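PDB 1L5A: amide synthase from Vibrio cholerae, which acts as a nonribosomal peptide synthetase condensation enzyme, probably forming an amide bond during assembly of vibriobactin. Local coordinates for residues P32-T35 with T36-L39; E48-L51 with F52-R55; H144-S147 with L148-Q152. All blocks are in the same frame, centred on the assembly; numbering follows the deposited sequence.

How the contacts relate
Helix 35-47 ties the three contacts together. Contact 1 caps its start, contact 2 is the turn that leads from its end into strand 54-56, and contact 3 closes the neighbouring helix 131-150. The centres of contacts 1 and 3 are 11 Å apart, and they touch: Tyr145 OH lies 2.8 Å from Asp34 N, a probable hydrogen bond, and Leu148 packs on Leu37. Contact 2 lies about 24 Å, centre to centre, from either of the others, yet Glu48 OE2 probably bonds His144 NE2. Helix 131-150 starts where the HHxxxDG signature of condensation domains ends, so contact 3 sits at the end remote from that motif.

Contact 1 (P32-T35 with T36-L39); sequences PLDT and TLLL
Asp34, just before helix 35-47, and Thr35, its first residue, meet Leu37, Leu38 and Leu39 mainly through oxygen atoms. Asp34 OD1 takes the N-H of Leu37 at 2.8 Å in an almost straight bond, 171° at the hydrogen, approached from above the carboxylate plane. Its CG stands anti to the backbone N (chi1 -175°), which swings the carboxylate back over the helix start. The same turn of the side chain lays it obliquely across Leu37, whose CG comes to 3.4 Å from Asp34 OD1. The backbone adds two helical bonds, Asp34 O accepting from Leu38 N at 3.0 Å and Thr35 O from Leu39 N, also at 3.0 Å. This is a classic N-cap: the aspartate side chain bonds a first-turn amide, which lacks a helical carbonyl partner four residues back, and its negative charge probably interacts well with the helix dipole. The residue before the cap completes a hydrophobic staple, since Leu33 CD1 reaches Leu38 CG at 4.2 Å, while CD2 of Leu33 lies by Leu38 CB. Both leucines continue into Tyr145 on helix 131-150, and Leu38 also meets Ile120 of strand 117-125. CB of Thr35 points away from the residues that follow, though it touches Thr36 N; OG1 is bonded to His118 NE2 and Arg112 NH1, which pins the first residue of the helix to the adjoining strands, and Tyr73 of strand 72-75 packs on it.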
loop_
_atom_site.group_PDB
_atom_site.type_symbol
_atom_site.label_atom_id
_atom_site.label_comp_id
_atom_site.label_asym_id
_atom_site.label_seq_id
_atom_site.Cartn_x
_atom_site.Cartn_y
_atom_site.Cartn_z
ATOM N N PRO A 32 15.995 41.384 16.880
ATOM C CA PRO A 32 15.704 42.361 15.821
ATOM C C PRO A 32 14.806 41.795 14.710
ATOM O O PRO A 32 15.166 41.807 13.533
ATOM C CB PRO A 32 17.087 42.705 15.307
ATOM C CG PRO A 32 17.738 41.337 15.313
ATOM C CD PRO A 32 17.327 40.782 16.673
ATOM N N LEU A 33 13.637 41.312 15.096
ATOM C CA LEU A 33 12.684 40.734 14.169
ATOM C C LEU A 33 11.981 41.820 13.354
ATOM O O LEU A 33 11.863 42.958 13.802
ATOM C CB LEU A 33 11.704 39.901 14.992
ATOM C CG LEU A 33 10.284 39.542 14.587
ATOM C CD1 LEU A 33 9.777 38.515 15.557
ATOM C CD2 LEU A 33 9.385 40.767 14.616
ATOM N N ASP A 34 11.544 41.475 12.142
ATOM C CA ASP A 34 10.847 42.420 11.261
ATOM C C ASP A 34 9.357 42.259 11.544
ATOM O O ASP A 34 8.729 41.323 11.040
ATOM C CB ASP A 34 11.147 42.079 9.792
ATOM C CG ASP A 34 10.550 43.087 8.807
ATOM O OD1 ASP A 34 9.323 43.306 8.815
ATOM O OD2 ASP A 34 11.319 43.659 8.006
ATOM N N THR A 35 8.794 43.161 12.350
ATOM C CA THR A 35 7.373 43.082 12.726
ATOM C C THR A 35 6.463 42.815 11.548
ATOM O O THR A 35 5.708 41.845 11.533
ATOM C CB THR A 35 6.864 44.384 13.415
ATOM O OG1 THR A 35 7.743 44.742 14.486
ATOM C CG2 THR A 35 5.458 44.178 13.986
ATOM N N THR A 36 6.539 43.686 10.558
ATOM C CA THR A 36 5.705 43.564 9.378
ATOM C C THR A 36 5.806 42.203 8.704
ATOM O O THR A 36 4.795 41.579 8.433
ATOM C CB THR A 36 6.022 44.711 8.392
ATOM O OG1 THR A 36 5.604 45.951 8.984
ATOM C CG2 THR A 36 5.298 44.517 7.068
ATOM N N LEU A 37 7.008 41.726 8.439
ATOM C CA LEU A 37 7.131 40.414 7.815
ATOM C C LEU A 37 6.574 39.262 8.688
ATOM O O LEU A 37 6.015 38.283 8.164
ATOM C CB LEU A 37 8.592 40.150 7.409
ATOM C CG LEU A 37 9.190 41.074 6.313
ATOM C CD1 LEU A 37 10.514 40.500 5.835
ATOM C CD2 LEU A 37 8.260 41.197 5.114
ATOM N N LEU A 38 6.692 39.384 10.010
ATOM C CA LEU A 38 6.173 38.344 10.906
ATOM C C LEU A 38 4.659 38.323 10.762
ATOM O O LEU A 38 4.053 37.258 10.646
ATOM C CB LEU A 38 6.561 38.632 12.362
ATOM C CG LEU A 38 6.237 37.676 13.529
ATOM C CD1 LEU A 38 4.773 37.721 13.818
ATOM C CD2 LEU A 38 6.677 36.254 13.218
ATOM N N LEU A 39 4.054 39.503 10.748
ATOM C CA LEU A 39 2.610 39.605 10.608
ATOM C C LEU A 39 2.130 38.985 9.298
ATOM O O LEU A 39 1.114 38.285 9.272
ATOM C CB LEU A 39 2.156 41.067 10.682
ATOM C CG LEU A 39 2.241 41.827 12.011
ATOM C CD1 LEU A 39 1.566 43.167 11.835
ATOM C CD2 LEU A 39 1.547 41.063 13.124
#

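Contact 2 (E48-L51 with F52-R55); sequences EIDL and FRAR
Ile49 lies over one face of the Phe52 ring, with Leu51 C at the ring's edge near its plane. The CH-pi contact comes from Ile49 CG2, 3.7 Å from the centroid of the Phe52 ring and 16° off its normal. The other branch reaches along the same ring, bringing Ile49 CD1 to 3.4 Å from Phe52 CE1. The second flat group, the Arg53 guanidinium, has Asp50 O over one face, offset toward the rim, and Asp50 OD1 and a water at its edge, in plane. Arg53 NH2 makes a salt bridge to Asp50 OD1 at 2.9 Å, meeting the oxygen from above the carboxylate plane; the two planes stand 84° apart. A bend at chi3 of Arg53 (-67°) folds the guanidinium back beside the aspartate. The water doubles the link, donating to Asp50 OD1 at 2.7 Å and accepting from Arg53 NE at the same distance. Two backbone bonds of 3-10 type wind the turn itself: Phe52 N to Ile49 O, 3.1 Å, and Ala54 N to Leu51 O, 2.9 Å. The charged ends are also held from outside, Asp50 OD2 by Tyr161 N and Arg53 NH1 by His65 O. Altogether the turn carries the chain from helix 35-47 into strand 54-56, which pairs antiparallel with strand 62-64, while Ile49 and Phe52 pack together on Phe137 of helix 131-150.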
loop_
_atom_site.group_PDB
_atom_site.type_symbol
_atom_site.label_atom_id
_atom_site.label_comp_id
_atom_site.label_asym_id
_atom_site.label_seq_id
_atom_site.Cartn_x
_atom_site.Cartn_y
_atom_site.Cartn_z
ATOM N N GLU A 48 -3.455 28.985 5.032
ATOM C CA GLU A 48 -3.261 27.621 4.576
ATOM C C GLU A 48 -3.978 26.553 5.402
ATOM O O GLU A 48 -4.076 25.407 4.958
ATOM C CB GLU A 48 -1.766 27.306 4.531
ATOM C CG GLU A 48 -0.951 28.178 3.564
ATOM C CD GLU A 48 0.515 27.799 3.554
ATOM O OE1 GLU A 48 0.841 26.683 4.018
ATOM O OE2 GLU A 48 1.340 28.602 3.075
ATOM N N ILE A 49 -4.482 26.915 6.586
ATOM C CA ILE A 49 -5.138 25.944 7.457
ATOM C C ILE A 49 -6.642 25.999 7.337
ATOM O O ILE A 49 -7.290 26.767 8.028
ATOM C CB ILE A 49 -4.748 26.182 8.934
ATOM C CG1 ILE A 49 -3.233 26.329 9.045
ATOM C CG2 ILE A 49 -5.201 25.006 9.807
ATOM C CD1 ILE A 49 -2.748 26.503 10.471
ATOM N N ASP A 50 -7.207 25.171 6.471
ATOM C CA ASP A 50 -8.647 25.174 6.265
ATOM C C ASP A 50 -9.490 24.951 7.511
ATOM O O ASP A 50 -10.531 25.581 7.688
ATOM C CB ASP A 50 -9.032 24.126 5.235
ATOM C CG ASP A 50 -8.634 24.513 3.837
ATOM O OD1 ASP A 50 -8.617 25.720 3.548
ATOM O OD2 ASP A 50 -8.361 23.607 3.016
ATOM N N LEU A 51 -9.053 24.048 8.374
ATOM C CA LEU A 51 -9.831 23.752 9.564
ATOM C C LEU A 51 -9.989 24.968 10.500
ATOM O O LEU A 51 -10.969 25.053 11.231
ATOM C CB LEU A 51 -9.226 22.546 10.300
ATOM C CG LEU A 51 -10.211 21.727 11.131
ATOM C CD1 LEU A 51 -11.407 21.297 10.271
ATOM C CD2 LEU A 51 -9.497 20.515 11.704
ATOM N N PHE A 52 -9.051 25.908 10.494
ATOM C CA PHE A 52 -9.225 27.078 11.347
ATOM C C PHE A 52 -10.451 27.899 10.899
ATOM O O PHE A 52 -10.808 28.871 11.555
ATOM C CB PHE A 52 -7.999 27.996 11.314
ATOM C CG PHE A 52 -6.844 27.513 12.123
ATOM C CD1 PHE A 52 -5.709 28.304 12.255
ATOM C CD2 PHE A 52 -6.858 26.255 12.711
ATOM C CE1 PHE A 52 -4.600 27.851 12.949
ATOM C CE2 PHE A 52 -5.749 25.786 13.409
ATOM C CZ PHE A 52 -4.615 26.587 13.525
ATOM N N ARG A 53 -11.077 27.532 9.786
ATOM C CA ARG A 53 -12.256 28.260 9.311
ATOM C C ARG A 53 -13.521 27.467 9.626
ATOM O O ARG A 53 -14.630 27.845 9.242
ATOM C CB ARG A 53 -12.190 28.515 7.794
ATOM C CG ARG A 53 -11.119 29.526 7.356
ATOM C CD ARG A 53 -11.179 29.830 5.845
ATOM N NE ARG A 53 -10.812 28.680 5.007
ATOM C CZ ARG A 53 -11.678 27.930 4.335
ATOM N NH1 ARG A 53 -12.988 28.198 4.389
ATOM N NH2 ARG A 53 -11.232 26.913 3.601
ATOM N N ALA A 54 -13.344 26.359 10.322
ATOM C CA ALA A 54 -14.457 25.517 10.698
ATOM C C ALA A 54 -15.376 26.209 11.696
ATOM O O ALA A 54 -14.934 27.011 12.516
ATOM C CB ALA A 54 -13.939 24.230 11.310
ATOM N N ARG A 55 -16.661 25.882 11.605
ATOM C CA ARG A 55 -17.689 26.398 12.499
ATOM C C ARG A 55 -18.749 25.311 12.659
ATOM O O ARG A 55 -18.946 24.481 11.758
ATOM C CB ARG A 55 -18.307 27.688 11.938
ATOM C CG ARG A 55 -17.313 28.822 11.936
ATOM C CD ARG A 55 -17.962 30.161 11.930
ATOM N NE ARG A 55 -16.972 31.226 12.076
ATOM C CZ ARG A 55 -17.285 32.516 12.108
ATOM N NH1 ARG A 55 -18.565 32.892 12.010
ATOM N NH2 ARG A 55 -16.323 33.431 12.213
HETATM O O HOH W 1 -8.166 28.162 4.586
#

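Contact 3 (H144-S147 with L148-Q152)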
loop_
_atom_site.group_PDB
_atom_site.type_symbol
_atom_site.label_atom_id
_atom_site.label_comp_id
_atom_site.label_asym_id
_atom_site.label_seq_id
_atom_site.Cartn_x
_atom_site.Cartn_y
_atom_site.Cartn_z
ATOM N N HIS A 144 7.406 30.656 6.473
ATOM C CA HIS A 144 7.012 31.852 5.762
ATOM C C HIS A 144 7.855 33.050 6.166
ATOM O O HIS A 144 8.234 33.851 5.305
ATOM C CB HIS A 144 5.534 32.150 5.973
ATOM C CG HIS A 144 4.623 31.363 5.083
ATOM N ND1 HIS A 144 4.767 31.338 3.710
ATOM C CD2 HIS A 144 3.517 30.632 5.358
ATOM C CE1 HIS A 144 3.785 30.631 3.180
ATOM N NE2 HIS A 144 3.012 30.191 4.157
ATOM N N TYR A 145 8.178 33.178 7.454
ATOM C CA TYR A 145 8.994 34.316 7.885
ATOM C C TYR A 145 10.364 34.295 7.200
ATOM O O TYR A 145 10.823 35.310 6.677
ATOM C CB TYR A 145 9.200 34.333 9.408
ATOM C CG TYR A 145 9.980 35.548 9.886
ATOM C CD1 TYR A 145 9.374 36.800 9.967
ATOM C CD2 TYR A 145 11.344 35.455 10.204
ATOM C CE1 TYR A 145 10.101 37.934 10.351
ATOM C CE2 TYR A 145 12.085 36.584 10.586
ATOM C CZ TYR A 145 11.453 37.823 10.657
ATOM O OH TYR A 145 12.156 38.951 11.029
ATOM N N GLN A 146 11.014 33.141 7.206
ATOM C CA GLN A 146 12.326 33.028 6.593
ATOM C C GLN A 146 12.266 33.364 5.112
ATOM O O GLN A 146 13.169 34.001 4.592
ATOM C CB GLN A 146 12.872 31.614 6.783
ATOM C CG GLN A 146 14.221 31.330 6.130
ATOM C CD GLN A 146 15.283 32.358 6.478
ATOM O OE1 GLN A 146 15.407 32.783 7.629
ATOM N NE2 GLN A 146 16.063 32.756 5.479
ATOM N N SER A 147 11.203 32.935 4.442
ATOM C CA SER A 147 11.055 33.198 3.029
ATOM C C SER A 147 10.909 34.680 2.814
ATOM O O SER A 147 11.568 35.244 1.952
ATOM C CB SER A 147 9.829 32.487 2.446
ATOM O OG SER A 147 10.082 31.115 2.222
ATOM N N LEU A 148 10.059 35.321 3.603
ATOM C CA LEU A 148 9.860 36.744 3.427
ATOM C C LEU A 148 11.138 37.512 3.694
ATOM O O LEU A 148 11.487 38.429 2.958
ATOM C CB LEU A 148 8.742 37.232 4.336
ATOM C CG LEU A 148 7.382 36.698 3.862
ATOM C CD1 LEU A 148 6.315 36.766 4.993
ATOM C CD2 LEU A 148 6.958 37.492 2.632
ATOM N N LEU A 149 11.851 37.121 4.742
ATOM C CA LEU A 149 13.079 37.806 5.114
ATOM C C LEU A 149 14.168 37.633 4.068
ATOM O O LEU A 149 14.874 38.580 3.744
ATOM C CB LEU A 149 13.572 37.286 6.461
ATOM C CG LEU A 149 14.664 38.063 7.198
ATOM C CD1 LEU A 149 14.113 39.401 7.709
ATOM C CD2 LEU A 149 15.164 37.219 8.377
ATOM N N SER A 150 14.302 36.425 3.536
ATOM C CA SER A 150 15.339 36.151 2.546
ATOM C C SER A 150 14.888 36.398 1.118
ATOM O O SER A 150 15.638 36.139 0.174
ATOM C CB SER A 150 15.825 34.707 2.663
ATOM O OG SER A 150 14.867 33.817 2.132
ATOM N N GLY A 151 13.663 36.885 0.962
ATOM C CA GLY A 151 13.145 37.167 -0.360
ATOM C C GLY A 151 13.050 35.983 -1.313
ATOM O O GLY A 151 13.172 36.150 -2.526
ATOM N N GLN A 152 12.843 34.783 -0.784
ATOM C CA GLN A 152 12.702 33.611 -1.637
ATOM C C GLN A 152 11.241 33.185 -1.751
ATOM O O GLN A 152 10.384 33.622 -0.982
ATOM C CB GLN A 152 13.516 32.445 -1.094
ATOM C CG GLN A 152 14.994 32.693 -1.046
ATOM C CD GLN A 152 15.743 31.482 -0.531
ATOM O OE1 GLN A 152 15.566 30.367 -1.035
ATOM N NE2 GLN A 152 16.585 31.690 0.480
#
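A Schellman motif closes helix 131-150, and its long bond runs from Gln152 N back to Ser147 O at 3.1 Å. Inside it lies a weaker one, Gly151 N to Leu148 O at 3.3 Å; Gly151 supplies the positive phi (61°) that turns the chain out of the helix. Just before this turn, Gln146 O is gripped twice by one residue: Ser150 N donates at 2.9 Å and Ser150 OG at 3.0 Å, from opposite faces of the carbonyl plane. The hydroxyl gets there because chi1 of Ser150 (75°) places OG between the backbone N and the carbonyl carbon, facing back along the helix. Beside this pair the Gln146 chain, bent at chi2, curls toward Ser150, and its NE2 comes to 3.4 Å from Ser150 CB. The poorly ordered Gln152 side chain adds a weak bond from NE2 to Ser150 OG. The two preceding amides keep the regular helix bonds, Leu148 N to His144 O at 2.9 Å and Leu149 N to Tyr145 O. Leu148 also folds its CG in beside His144 O, packing against the backbone of the preceding turn. Tyr145 and Leu149 make the apolar side-chain contact between the segments: their side chains cross at a slant, with Tyr145 CE2 3.8 Å from Leu149 CD2, and Leu149 CD1 lies near the phenol oxygen, which is bonded to Asp34 N. The Tyr145 ring also meets Phe344 edge-to-face. On the flank toward helix 35-47, His144 packs on Ala41, Leu44 and Thr45 with NE2 bonded to Glu48, and Leu148 rests on Arg40, so the last turns of helix 131-150 pack against helix 35-47; Pro154, in the loop that follows, touches His144 and Ser147.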